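Local coordinates for cell division control protein Cdc48 (Mycobacterium smegmatis, PDB 5E7P) that binds ADP at two separate AAA nucleotide sites and probably hydrolyses ATP, as AAA-family ATPases do, at residues S227-D230 against V231-T234; T278-R281 against A282-S286; M490-T493 against K494-T498; G531-F534 against V535-L539. All coordinates share one frame; numbering follows the deposited sequence.

Contact 1 (S227-D230 against V231-T234); sequences SFDD and VKVT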
loop_
_atom_site.group_PDB
_atom_site.type_symbol
_atom_site.label_atom_id
_atom_site.label_comp_id
_atom_site.label_asym_id
_atom_site.label_seq_id
_atom_site.Cartn_x
_atom_site.Cartn_y
_atom_site.Cartn_z
ATOM N N SER A 227 11.469 -8.823 19.170
ATOM C CA SER A 227 12.451 -9.898 19.068
ATOM C C SER A 227 12.438 -10.572 17.699
ATOM O O SER A 227 11.527 -10.366 16.899
ATOM C CB SER A 227 12.202 -10.951 20.146
ATOM O OG SER A 227 11.038 -11.701 19.853
ATOM N N PHE A 228 13.457 -11.387 17.446
ATOM C CA PHE A 228 13.554 -12.146 16.204
ATOM C C PHE A 228 12.481 -13.231 16.131
ATOM O O PHE A 228 11.943 -13.512 15.058
ATOM C CB PHE A 228 14.954 -12.758 16.066
ATOM C CG PHE A 228 15.088 -13.729 14.925
ATOM C CD1 PHE A 228 14.760 -13.352 13.633
ATOM C CD2 PHE A 228 15.558 -15.012 15.146
ATOM C CE1 PHE A 228 14.887 -14.243 12.583
ATOM C CE2 PHE A 228 15.690 -15.907 14.099
ATOM C CZ PHE A 228 15.353 -15.521 12.815
ATOM N N ASP A 229 12.172 -13.836 17.275
ATOM C CA ASP A 229 11.129 -14.854 17.344
ATOM C C ASP A 229 9.763 -14.253 17.016
ATOM O O ASP A 229 8.956 -14.870 16.321
ATOM C CB ASP A 229 11.102 -15.518 18.726
ATOM C CG ASP A 229 12.287 -16.447 18.960
ATOM O OD1 ASP A 229 12.853 -16.965 17.972
ATOM O OD2 ASP A 229 12.648 -16.666 20.138
ATOM N N ASP A 230 9.513 -13.048 17.519
ATOM C CA ASP A 230 8.258 -12.346 17.270
ATOM C C ASP A 230 8.078 -12.027 15.791
ATOM O O ASP A 230 6.972 -12.081 15.261
ATOM C CB ASP A 230 8.205 -11.046 18.076
ATOM C CG ASP A 230 7.867 -11.275 19.535
ATOM O OD1 ASP A 230 7.004 -12.135 19.814
ATOM O OD2 ASP A 230 8.459 -10.592 20.399
ATOM N N VAL A 231 9.177 -11.697 15.128
ATOM C CA VAL A 231 9.133 -11.277 13.736
ATOM C C VAL A 231 8.832 -12.426 12.777
ATOM O O VAL A 231 8.048 -12.270 11.841
ATOM C CB VAL A 231 10.450 -10.580 13.339
ATOM C CG1 VAL A 231 10.648 -10.603 11.838
ATOM C CG2 VAL A 231 10.468 -9.158 13.874
ATOM N N LYS A 232 9.436 -13.584 13.023
ATOM C CA LYS A 232 9.379 -14.682 12.062
ATOM C C LYS A 232 8.075 -15.482 12.081
ATOM O O LYS A 232 7.880 -16.364 11.245
ATOM C CB LYS A 232 10.595 -15.604 12.214
ATOM C CG LYS A 232 10.621 -16.452 13.476
ATOM C CD LYS A 232 12.037 -16.954 13.747
ATOM C CE LYS A 232 12.057 -18.140 14.702
ATOM N NZ LYS A 232 11.753 -19.427 14.007
ATOM N N VAL A 233 7.179 -15.172 13.014
ATOM C CA VAL A 233 5.893 -15.866 13.063
ATOM C C VAL A 233 4.922 -15.374 11.987
ATOM O O VAL A 233 4.040 -16.118 11.558
ATOM C CB VAL A 233 5.229 -15.802 14.463
ATOM C CG1 VAL A 233 6.161 -16.378 15.519
ATOM C CG2 VAL A 233 4.829 -14.388 14.811
ATOM N N THR A 234 5.086 -14.128 11.550
ATOM C CA THR A 234 4.281 -13.602 10.451
ATOM C C THR A 234 5.153 -13.238 9.254
ATOM O O THR A 234 4.646 -12.987 8.161
ATOM C CB THR A 234 3.454 -12.372 10.863
ATOM O OG1 THR A 234 4.319 -11.242 11.047
ATOM C CG2 THR A 234 2.684 -12.651 12.146
#
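Two backbone bonds tie the halves of this short helical turn together: K232 N reaches F228 O at 3.2 Å, and V231 N reaches S227 O at the same length, less straight at 140°. V231 N also has a weak second approach to F228 O. Just before the helix, S227 acts as N-cap. Its OG lies 3.1 Å from D230 N and accepts that bond at 157°, taking up an amide that has no helical carbonyl before it. Serine suits the place because its short hydroxyl can bend back onto the first turn; the same OG gives a weak bond to D230 OD2. The stronger partner of the D230 carboxylate is R406, which forms a salt bridge with OD1.

The turn belongs to the short helix 228-232, which packs beside helix 276-283, the P-loop helix of the AAA module with ADP bound nearby. V231 is its buried residue. The valine meets M279 and A282, while V231 CG2 sits 3.4 Å from S227 O.

On another side K232 lies against F228. With CG between the backbone N and the carbonyl carbon (chi1 71°), the aliphatic chain passes obliquely over the phenylalanine, so that K232 CD stands 4.0 Å from the centroid of the F228 ring, a CH-pi contact over one face, offset toward the CZ rim. The opposite charges of D229 and K232 approach without touching: the aspartate runs alongside the lysine, D229 OD1 3.6 Å from K232 CE but 4.8 Å from K232 NZ. Last comes V233, whose CG1 rests 3.3 Å from D229 O.

Contact 2 (T278-R281 against A282-S286); sequences TMVR and AVCAS. With ADP (adenosine-5'-diphosphate), chain C.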
loop_
_atom_site.group_PDB
_atom_site.type_symbol
_atom_site.label_atom_id
_atom_site.label_comp_id
_atom_site.label_asym_id
_atom_site.label_seq_id
_atom_site.Cartn_x
_atom_site.Cartn_y
_atom_site.Cartn_z
ATOM N N THR A 278 11.480 -3.105 11.116
ATOM C CA THR A 278 11.439 -3.817 12.387
ATOM C C THR A 278 12.051 -5.212 12.260
ATOM O O THR A 278 12.758 -5.677 13.156
ATOM C CB THR A 278 9.995 -3.919 12.919
ATOM O OG1 THR A 278 9.487 -2.603 13.175
ATOM C CG2 THR A 278 9.946 -4.733 14.202
ATOM N N MET A 279 11.786 -5.872 11.136
ATOM C CA MET A 279 12.360 -7.188 10.878
ATOM C C MET A 279 13.885 -7.125 10.818
ATOM O O MET A 279 14.571 -7.986 11.367
ATOM C CB MET A 279 11.819 -7.776 9.572
ATOM C CG MET A 279 12.473 -9.102 9.196
ATOM S SD MET A 279 11.989 -9.757 7.590
ATOM C CE MET A 279 12.907 -8.688 6.488
ATOM N N VAL A 280 14.405 -6.102 10.148
ATOM C CA VAL A 280 15.847 -5.946 9.979
ATOM C C VAL A 280 16.546 -5.714 11.316
ATOM O O VAL A 280 17.585 -6.315 11.596
ATOM C CB VAL A 280 16.187 -4.801 8.999
ATOM C CG1 VAL A 280 17.694 -4.643 8.865
ATOM C CG2 VAL A 280 15.558 -5.063 7.637
ATOM N N ARG A 281 15.965 -4.854 12.146
ATOM C CA ARG A 281 16.519 -4.590 13.468
ATOM C C ARG A 281 16.491 -5.843 14.341
ATOM O O ARG A 281 17.432 -6.113 15.092
ATOM C CB ARG A 281 15.763 -3.447 14.149
ATOM C CG ARG A 281 15.722 -2.172 13.322
ATOM C CD ARG A 281 15.183 -0.992 14.117
ATOM N NE ARG A 281 15.092 0.205 13.286
ATOM C CZ ARG A 281 13.981 0.616 12.681
ATOM N NH1 ARG A 281 12.851 -0.066 12.826
ATOM N NH2 ARG A 281 13.997 1.718 11.941
ATOM N N ALA A 282 15.409 -6.609 14.231
ATOM C CA ALA A 282 15.261 -7.840 15.000
ATOM C C ALA A 282 16.280 -8.896 14.580
ATOM O O ALA A 282 16.884 -9.561 15.424
ATOM C CB ALA A 282 13.850 -8.382 14.865
ATOM N N VAL A 283 16.465 -9.047 13.272
ATOM C CA VAL A 283 17.403 -10.028 12.734
ATOM C C VAL A 283 18.852 -9.665 13.075
ATOM O O VAL A 283 19.675 -10.540 13.344
ATOM C CB VAL A 283 17.221 -10.195 11.202
ATOM C CG1 VAL A 283 18.379 -10.969 10.587
ATOM C CG2 VAL A 283 15.907 -10.889 10.905
ATOM N N CYS A 284 19.148 -8.371 13.095
ATOM C CA CYS A 284 20.502 -7.895 13.359
ATOM C C CYS A 284 20.733 -7.586 14.832
ATOM O O CYS A 284 21.697 -6.904 15.174
ATOM C CB CYS A 284 20.787 -6.633 12.542
ATOM S SG CYS A 284 20.667 -6.837 10.755
ATOM N N ALA A 285 19.852 -8.085 15.696
ATOM C CA ALA A 285 19.895 -7.771 17.125
ATOM C C ALA A 285 21.242 -8.050 17.796
ATOM O O ALA A 285 21.672 -7.294 18.667
ATOM C CB ALA A 285 18.784 -8.500 17.858
ATOM N N SER A 286 21.905 -9.128 17.388
ATOM C CA SER A 286 23.182 -9.501 17.991
ATOM C C SER A 286 24.363 -8.835 17.290
ATOM O O SER A 286 25.507 -8.988 17.714
ATOM C CB SER A 286 23.361 -11.020 17.989
ATOM O OG SER A 286 23.471 -11.518 16.666
HETATM P PB ADP C . 8.006 -0.831 7.187
HETATM O O1B ADP C . 7.368 0.344 6.495
HETATM O O2B ADP C . 9.460 -0.634 7.520
HETATM O O3B ADP C . 7.697 -2.170 6.573
HETATM P PA ADP C . 8.058 -0.781 10.011
HETATM O O1A ADP C . 8.523 0.637 10.221
HETATM O O2A ADP C . 9.065 -1.902 10.062
HETATM O O3A ADP C . 7.258 -0.814 8.613
HETATM O "O5'" ADP C . 6.886 -1.052 11.067
HETATM C "C5'" ADP C . 5.621 -0.444 10.838
HETATM C "C4'" ADP C . 5.199 0.193 12.152
HETATM O "O4'" ADP C . 4.621 -0.806 12.988
HETATM C "C3'" ADP C . 6.405 0.769 12.877
HETATM O "O3'" ADP C . 6.156 2.135 13.229
HETATM C "C2'" ADP C . 6.570 -0.068 14.129
HETATM O "O2'" ADP C . 6.745 0.783 15.266
HETATM C "C1'" ADP C . 5.281 -0.860 14.252
HETATM N N9 ADP C . 5.540 -2.282 14.580
HETATM C C8 ADP C . 6.013 -3.218 13.734
HETATM N N7 ADP C . 6.120 -4.420 14.357
HETATM C C5 ADP C . 5.700 -4.259 15.626
HETATM C C6 ADP C . 5.550 -5.114 16.828
HETATM N N6 ADP C . 5.879 -6.427 16.796
HETATM N N1 ADP C . 5.079 -4.543 17.961
HETATM C C2 ADP C . 4.750 -3.240 18.013
HETATM N N3 ADP C . 4.857 -2.409 16.960
HETATM C C4 ADP C . 5.320 -2.847 15.765
#
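T278 to V283 lie in the helix that follows the P-loop (Walker A motif) of the first AAA module, and the T278 end of it meets the nucleotide. T278 N gives a nearly straight bond (166°) to ADP O2A at 2.9 Å, and T278 OG1 donates to that same oxygen at 3.2 Å. Rotation about chi1 (-63°) swings OG1 to the side of the backbone N, so hydroxyl and amide together grip one oxygen of the alpha phosphate, while T278 CG2 is left facing N7 of the adenine. Threonine can do both jobs because its CB carries one polar and one apolar branch. The amides of G273, G275, K276 and A277 bind ADP as well, as expected of a P-loop.

Behind this end the helix runs on regular i to i+4 bonds. A282 N is 3.0 Å from T278 O, and V283 N is 2.9 Å from M279 O; C284, just past the helix end, still gives its N to V280 O.

The outer surfaces differ in character. R281 extends its chain to a salt bridge with E291, whereas M279, V280 and V283 are buried, apolar residues. M279 and V283 face helix 237-249, and V280 turns to strand 361-366. Along the helix M279 CG meets V283 CG2, and one residue on, V280 CG1 lies 4.2 Å from C284 SG.

Contact 3 (M490-T493 against K494-T498); sequences MVET and KRALT. With ADP (adenosine-5'-diphosphate), chain D.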
loop_
_atom_site.group_PDB
_atom_site.type_symbol
_atom_site.label_atom_id
_atom_site.label_comp_id
_atom_site.label_asym_id
_atom_site.label_seq_id
_atom_site.Cartn_x
_atom_site.Cartn_y
_atom_site.Cartn_z
ATOM N N MET A 490 -17.745 -12.014 -10.998
ATOM C CA MET A 490 -16.606 -12.867 -11.324
ATOM C C MET A 490 -16.562 -14.202 -10.570
ATOM O O MET A 490 -15.491 -14.685 -10.210
ATOM C CB MET A 490 -15.302 -12.080 -11.207
ATOM C CG MET A 490 -15.304 -10.850 -12.104
ATOM S SD MET A 490 -13.668 -10.280 -12.574
ATOM C CE MET A 490 -13.555 -8.789 -11.601
ATOM N N VAL A 491 -17.735 -14.797 -10.364
ATOM C CA VAL A 491 -17.861 -16.081 -9.681
ATOM C C VAL A 491 -16.957 -17.151 -10.289
ATOM O O VAL A 491 -16.157 -17.764 -9.589
ATOM C CB VAL A 491 -19.322 -16.589 -9.702
ATOM C CG1 VAL A 491 -19.436 -17.946 -9.010
ATOM C CG2 VAL A 491 -20.252 -15.573 -9.050
ATOM N N GLU A 492 -17.085 -17.364 -11.595
ATOM C CA GLU A 492 -16.305 -18.385 -12.283
ATOM C C GLU A 492 -14.817 -18.049 -12.316
ATOM O O GLU A 492 -13.975 -18.931 -12.152
ATOM C CB GLU A 492 -16.839 -18.609 -13.702
ATOM C CG GLU A 492 -15.947 -19.474 -14.587
ATOM C CD GLU A 492 -15.654 -20.846 -13.991
ATOM O OE1 GLU A 492 -14.555 -21.382 -14.254
ATOM O OE2 GLU A 492 -16.518 -21.393 -13.267
ATOM N N THR A 493 -14.493 -16.777 -12.526
ATOM C CA THR A 493 -13.098 -16.353 -12.551
ATOM C C THR A 493 -12.462 -16.489 -11.166
ATOM O O THR A 493 -11.354 -17.010 -11.038
ATOM C CB THR A 493 -12.942 -14.907 -13.053
ATOM O OG1 THR A 493 -13.437 -14.809 -14.396
ATOM C CG2 THR A 493 -11.480 -14.497 -13.032
ATOM N N LYS A 494 -13.170 -16.025 -10.138
ATOM C CA LYS A 494 -12.714 -16.181 -8.758
ATOM C C LYS A 494 -12.468 -17.647 -8.442
ATOM O O LYS A 494 -11.459 -18.003 -7.839
ATOM C CB LYS A 494 -13.748 -15.630 -7.776
ATOM C CG LYS A 494 -13.800 -14.117 -7.683
ATOM C CD LYS A 494 -14.975 -13.685 -6.823
ATOM C CE LYS A 494 -14.963 -12.191 -6.575
ATOM N NZ LYS A 494 -16.074 -11.767 -5.678
ATOM N N ARG A 495 -13.406 -18.489 -8.864
ATOM C CA ARG A 495 -13.345 -19.922 -8.624
ATOM C C ARG A 495 -12.092 -20.510 -9.264
ATOM O O ARG A 495 -11.320 -21.207 -8.607
ATOM C CB ARG A 495 -14.607 -20.588 -9.186
ATOM C CG ARG A 495 -14.954 -21.950 -8.594
ATOM C CD ARG A 495 -14.250 -23.071 -9.337
ATOM N NE ARG A 495 -14.437 -22.979 -10.782
ATOM C CZ ARG A 495 -13.702 -23.636 -11.675
ATOM N NH1 ARG A 495 -12.720 -24.435 -11.273
ATOM N NH2 ARG A 495 -13.942 -23.492 -12.971
ATOM N N ALA A 496 -11.894 -20.213 -10.544
ATOM C CA ALA A 496 -10.750 -20.729 -11.288
ATOM C C ALA A 496 -9.425 -20.255 -10.700
ATOM O O ALA A 496 -8.488 -21.036 -10.567
ATOM C CB ALA A 496 -10.847 -20.340 -12.758
ATOM N N LEU A 497 -9.354 -18.974 -10.350
ATOM C CA LEU A 497 -8.127 -18.402 -9.803
ATOM C C LEU A 497 -7.834 -18.918 -8.398
ATOM O O LEU A 497 -6.681 -19.187 -8.059
ATOM C CB LEU A 497 -8.188 -16.871 -9.807
ATOM C CG LEU A 497 -8.143 -16.200 -11.182
ATOM C CD1 LEU A 497 -8.001 -14.690 -11.042
ATOM C CD2 LEU A 497 -7.015 -16.776 -12.026
ATOM N N THR A 498 -8.878 -19.043 -7.583
ATOM C CA THR A 498 -8.743 -19.599 -6.243
ATOM C C THR A 498 -8.138 -20.994 -6.316
ATOM O O THR A 498 -7.227 -21.325 -5.559
ATOM C CB THR A 498 -10.103 -19.675 -5.515
ATOM O OG1 THR A 498 -10.583 -18.352 -5.253
ATOM C CG2 THR A 498 -9.962 -20.408 -4.198
HETATM P PB ADP D . -8.617 -3.921 -17.916
HETATM O O1B ADP D . -9.285 -2.723 -18.547
HETATM O O2B ADP D . -7.116 -3.910 -18.072
HETATM O O3B ADP D . -9.266 -5.244 -18.255
HETATM P PA ADP D . -10.070 -4.264 -15.467
HETATM O O1A ADP D . -10.990 -5.047 -16.372
HETATM O O2A ADP D . -9.496 -4.907 -14.234
HETATM O O3A ADP D . -8.837 -3.682 -16.331
HETATM O "O5'" ADP D . -10.876 -2.963 -14.968
HETATM C "C5'" ADP D . -10.327 -2.080 -13.992
HETATM C "C4'" ADP D . -11.463 -1.296 -13.340
HETATM O "O4'" ADP D . -12.736 -1.801 -13.756
HETATM C "C3'" ADP D . -11.418 -1.410 -11.825
HETATM O "O3'" ADP D . -10.871 -0.225 -11.242
HETATM C "C2'" ADP D . -12.856 -1.603 -11.391
HETATM O "O2'" ADP D . -13.349 -0.413 -10.764
HETATM C "C1'" ADP D . -13.651 -1.882 -12.657
HETATM N N9 ADP D . -14.191 -3.259 -12.564
HETATM C C8 ADP D . -13.875 -4.275 -13.390
HETATM N N7 ADP D . -14.529 -5.412 -13.044
HETATM C C5 ADP D . -15.285 -5.130 -11.969
HETATM C C6 ADP D . -16.222 -5.882 -11.104
HETATM N N6 ADP D . -16.479 -7.192 -11.332
HETATM N N1 ADP D . -16.808 -5.218 -10.083
HETATM C C2 ADP D . -16.550 -3.917 -9.853
HETATM N N3 ADP D . -15.713 -3.170 -10.597
HETATM C C4 ADP D . -15.060 -3.709 -11.655
#
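M490 and T493, with the inner part of K494, pack on the buried side of a helix start, while E492 and R495 occupy the exposed one. M490 stands at the N-cap position, where its carbonyl, not its side chain, joins the helical bonding, receiving K494 N at 2.7 Å and 166°. The M490 side chain runs the other way, into the ADP pocket, where CE approaches adenine N6 to 3.3 Å. A long, unbranched thioether suits this place, being apolar and flexible enough to reach the N6/N7 edge of the adenine. K494 begins with CB and CG beside M490 O, but its extended chain then carries NZ away to the carbonyls of L484 and V487. T493 adds to the tight side: CG2, opposite the backbone N (chi1 -61° for OG1), lies alongside L497 and meets its CD1 at 4.0 Å.

The solvent side is held by charge. E492 and R495 run side by side in a salt bridge in which E492 OE1 meets R495 NH2 at the guanidinium edge; the bond is weak in angle, with the carboxylate and guanidinium planes 56° apart. R495 NH1 has a second carboxylate in E499. At the far end K494 O accepts both T498 N and T498 OG1, which come from opposite faces of the carbonyl plane.

The contact thus forms the first turns of helix 491-506, whose buried face, through M490, T493, K494 and L497, packs on V535 of helix 534-539.

Contact 4 (G531-F534 against V535-L539); sequences GKTF and VVRAL. With ADP (adenosine-5'-diphosphate), chain D.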
loop_
_atom_site.group_PDB
_atom_site.type_symbol
_atom_site.label_atom_id
_atom_site.label_comp_id
_atom_site.label_asym_id
_atom_site.label_seq_id
_atom_site.Cartn_x
_atom_site.Cartn_y
_atom_site.Cartn_z
ATOM N N GLY A 531 -12.490 -6.672 -15.473
ATOM C CA GLY A 531 -11.952 -7.070 -14.184
ATOM C C GLY A 531 -10.807 -8.065 -14.171
ATOM O O GLY A 531 -10.440 -8.562 -13.108
ATOM N N LYS A 532 -10.239 -8.359 -15.337
ATOM C CA LYS A 532 -9.129 -9.304 -15.418
ATOM C C LYS A 532 -7.931 -8.861 -14.577
ATOM O O LYS A 532 -7.213 -9.691 -14.028
ATOM C CB LYS A 532 -8.713 -9.547 -16.870
ATOM C CG LYS A 532 -8.702 -8.303 -17.728
ATOM C CD LYS A 532 -7.926 -8.530 -19.010
ATOM C CE LYS A 532 -6.427 -8.527 -18.747
ATOM N NZ LYS A 532 -5.929 -7.180 -18.324
ATOM N N THR A 533 -7.726 -7.554 -14.466
ATOM C CA THR A 533 -6.685 -7.025 -13.591
ATOM C C THR A 533 -7.226 -6.807 -12.178
ATOM O O THR A 533 -6.562 -7.120 -11.186
ATOM C CB THR A 533 -6.092 -5.708 -14.147
ATOM O OG1 THR A 533 -5.303 -5.992 -15.310
ATOM C CG2 THR A 533 -5.211 -5.027 -13.108
ATOM N N PHE A 534 -8.444 -6.284 -12.103
ATOM C CA PHE A 534 -9.094 -5.975 -10.834
ATOM C C PHE A 534 -9.167 -7.187 -9.905
ATOM O O PHE A 534 -8.877 -7.085 -8.713
ATOM C CB PHE A 534 -10.500 -5.429 -11.098
ATOM C CG PHE A 534 -11.152 -4.814 -9.895
ATOM C CD1 PHE A 534 -10.471 -3.897 -9.113
ATOM C CD2 PHE A 534 -12.455 -5.134 -9.560
ATOM C CE1 PHE A 534 -11.073 -3.322 -8.010
ATOM C CE2 PHE A 534 -13.061 -4.563 -8.459
ATOM C CZ PHE A 534 -12.366 -3.658 -7.681
ATOM N N VAL A 535 -9.549 -8.334 -10.456
ATOM C CA VAL A 535 -9.709 -9.540 -9.653
ATOM C C VAL A 535 -8.369 -10.103 -9.154
ATOM O O VAL A 535 -8.308 -10.713 -8.086
ATOM C CB VAL A 535 -10.519 -10.622 -10.407
ATOM C CG1 VAL A 535 -9.688 -11.256 -11.514
ATOM C CG2 VAL A 535 -11.025 -11.674 -9.437
ATOM N N VAL A 536 -7.300 -9.881 -9.914
ATOM C CA VAL A 536 -5.971 -10.330 -9.512
ATOM C C VAL A 536 -5.492 -9.541 -8.300
ATOM O O VAL A 536 -4.894 -10.095 -7.380
ATOM C CB VAL A 536 -4.949 -10.179 -10.657
ATOM C CG1 VAL A 536 -3.548 -10.509 -10.176
ATOM C CG2 VAL A 536 -5.321 -11.076 -11.811
ATOM N N ARG A 537 -5.766 -8.242 -8.303
ATOM C CA ARG A 537 -5.394 -7.383 -7.184
ATOM C C ARG A 537 -6.184 -7.738 -5.932
ATOM O O ARG A 537 -5.673 -7.639 -4.820
ATOM C CB ARG A 537 -5.598 -5.912 -7.548
ATOM C CG ARG A 537 -4.539 -5.364 -8.492
ATOM C CD ARG A 537 -4.945 -4.015 -9.042
ATOM N NE ARG A 537 -3.907 -3.400 -9.866
ATOM C CZ ARG A 537 -4.103 -2.319 -10.615
ATOM N NH1 ARG A 537 -3.111 -1.811 -11.334
ATOM N NH2 ARG A 537 -5.299 -1.745 -10.642
ATOM N N ALA A 538 -7.433 -8.152 -6.117
ATOM C CA ALA A 538 -8.269 -8.582 -5.004
ATOM C C ALA A 538 -7.750 -9.907 -4.459
ATOM O O ALA A 538 -7.728 -10.136 -3.250
ATOM C CB ALA A 538 -9.710 -8.724 -5.454
ATOM N N LEU A 539 -7.334 -10.774 -5.375
ATOM C CA LEU A 539 -6.783 -12.079 -5.042
ATOM C C LEU A 539 -5.477 -11.924 -4.273
ATOM O O LEU A 539 -5.190 -12.678 -3.341
ATOM C CB LEU A 539 -6.519 -12.858 -6.329
ATOM C CG LEU A 539 -6.236 -14.351 -6.215
ATOM C CD1 LEU A 539 -7.538 -15.112 -5.971
ATOM C CD2 LEU A 539 -5.530 -14.850 -7.468
HETATM P PB ADP D . -8.617 -3.921 -17.916
HETATM O O1B ADP D . -9.285 -2.723 -18.547
HETATM O O2B ADP D . -7.116 -3.910 -18.072
HETATM O O3B ADP D . -9.266 -5.244 -18.255
HETATM P PA ADP D . -10.070 -4.264 -15.467
HETATM O O1A ADP D . -10.990 -5.047 -16.372
HETATM O O2A ADP D . -9.496 -4.907 -14.234
HETATM O O3A ADP D . -8.837 -3.682 -16.331
HETATM O "O5'" ADP D . -10.876 -2.963 -14.968
HETATM C "C5'" ADP D . -10.327 -2.080 -13.992
HETATM C "C4'" ADP D . -11.463 -1.296 -13.340
HETATM O "O4'" ADP D . -12.736 -1.801 -13.756
HETATM C "C3'" ADP D . -11.418 -1.410 -11.825
HETATM O "O3'" ADP D . -10.871 -0.225 -11.242
HETATM C "C2'" ADP D . -12.856 -1.603 -11.391
HETATM O "O2'" ADP D . -13.349 -0.413 -10.764
HETATM C "C1'" ADP D . -13.651 -1.882 -12.657
HETATM N N9 ADP D . -14.191 -3.259 -12.564
HETATM C C8 ADP D . -13.875 -4.275 -13.390
HETATM N N7 ADP D . -14.529 -5.412 -13.044
HETATM C C5 ADP D . -15.285 -5.130 -11.969
HETATM C C6 ADP D . -16.222 -5.882 -11.104
HETATM N N6 ADP D . -16.479 -7.192 -11.332
HETATM N N1 ADP D . -16.808 -5.218 -10.083
HETATM C C2 ADP D . -16.550 -3.917 -9.853
HETATM N N3 ADP D . -15.713 -3.170 -10.597
HETATM C C4 ADP D . -15.060 -3.709 -11.655
#
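F534, V535 and T533 bury the most surface here, and each does a different job. F534 is turned to ADP: CG lies opposite the backbone N (chi1 -168°), which brings the ring under the nucleotide, with ribose C2' 3.8 Å above the ring plane and over its centre. A flat aromatic group can lie under the ribose with one face while its CD2/CE2 rim borders the adenine. F534 N donates to ADP O2A at 2.7 Å, and F534 O takes A538 N one turn on.

V535 N binds G531 O at 2.8 Å and 167°, closing the loop onto the helix, and its branched side chain sets CG1 beside that same carbonyl. G531 itself has a positive phi and lies against the nucleotide, where a CB would collide with ADP N7.

T533 turns its methyl outward: CG2 stands 3.8 Å above the R537 guanidinium plane, over its centre. The arginine is stretched out beneath it, and its NH2 pairs with E476. T533 O accepts R537 N at 3.2 Å and a weak bond from V536 N, while T533 OG1 bonds weakly to D585 and K532 NZ.

K532 NZ stands 3.5 Å from ADP O2B, its CG merely packing beside O3B. T533 N bonds O2A weakly, and G531 N lies doubtfully close to O1A. This is the Walker A loop and first helical turns of a P-loop AAA module.

How the contacts relate
Contacts 1 and 2 lie at or beside the first nucleotide site, contacts 3 and 4 at the other; the two pairs lie far apart, with contact 2 and contact 4 about 35 Å between centres. In each pair the members touch: the capped surface helix of contact 1 packs on the buried P-loop helix of contact 2, and the partly buried helix of contact 3 on the buried P-loop helix of contact 4. Contact 1 relies on a serine N-cap, contact 3 on a glutamate-arginine salt bridge at its exposed side; the inner ones rely on apolar side chains and phosphate-binding amides. Contacts 3 and 4 both reach ADP, whereas in the first site contact 2 alone bonds to it.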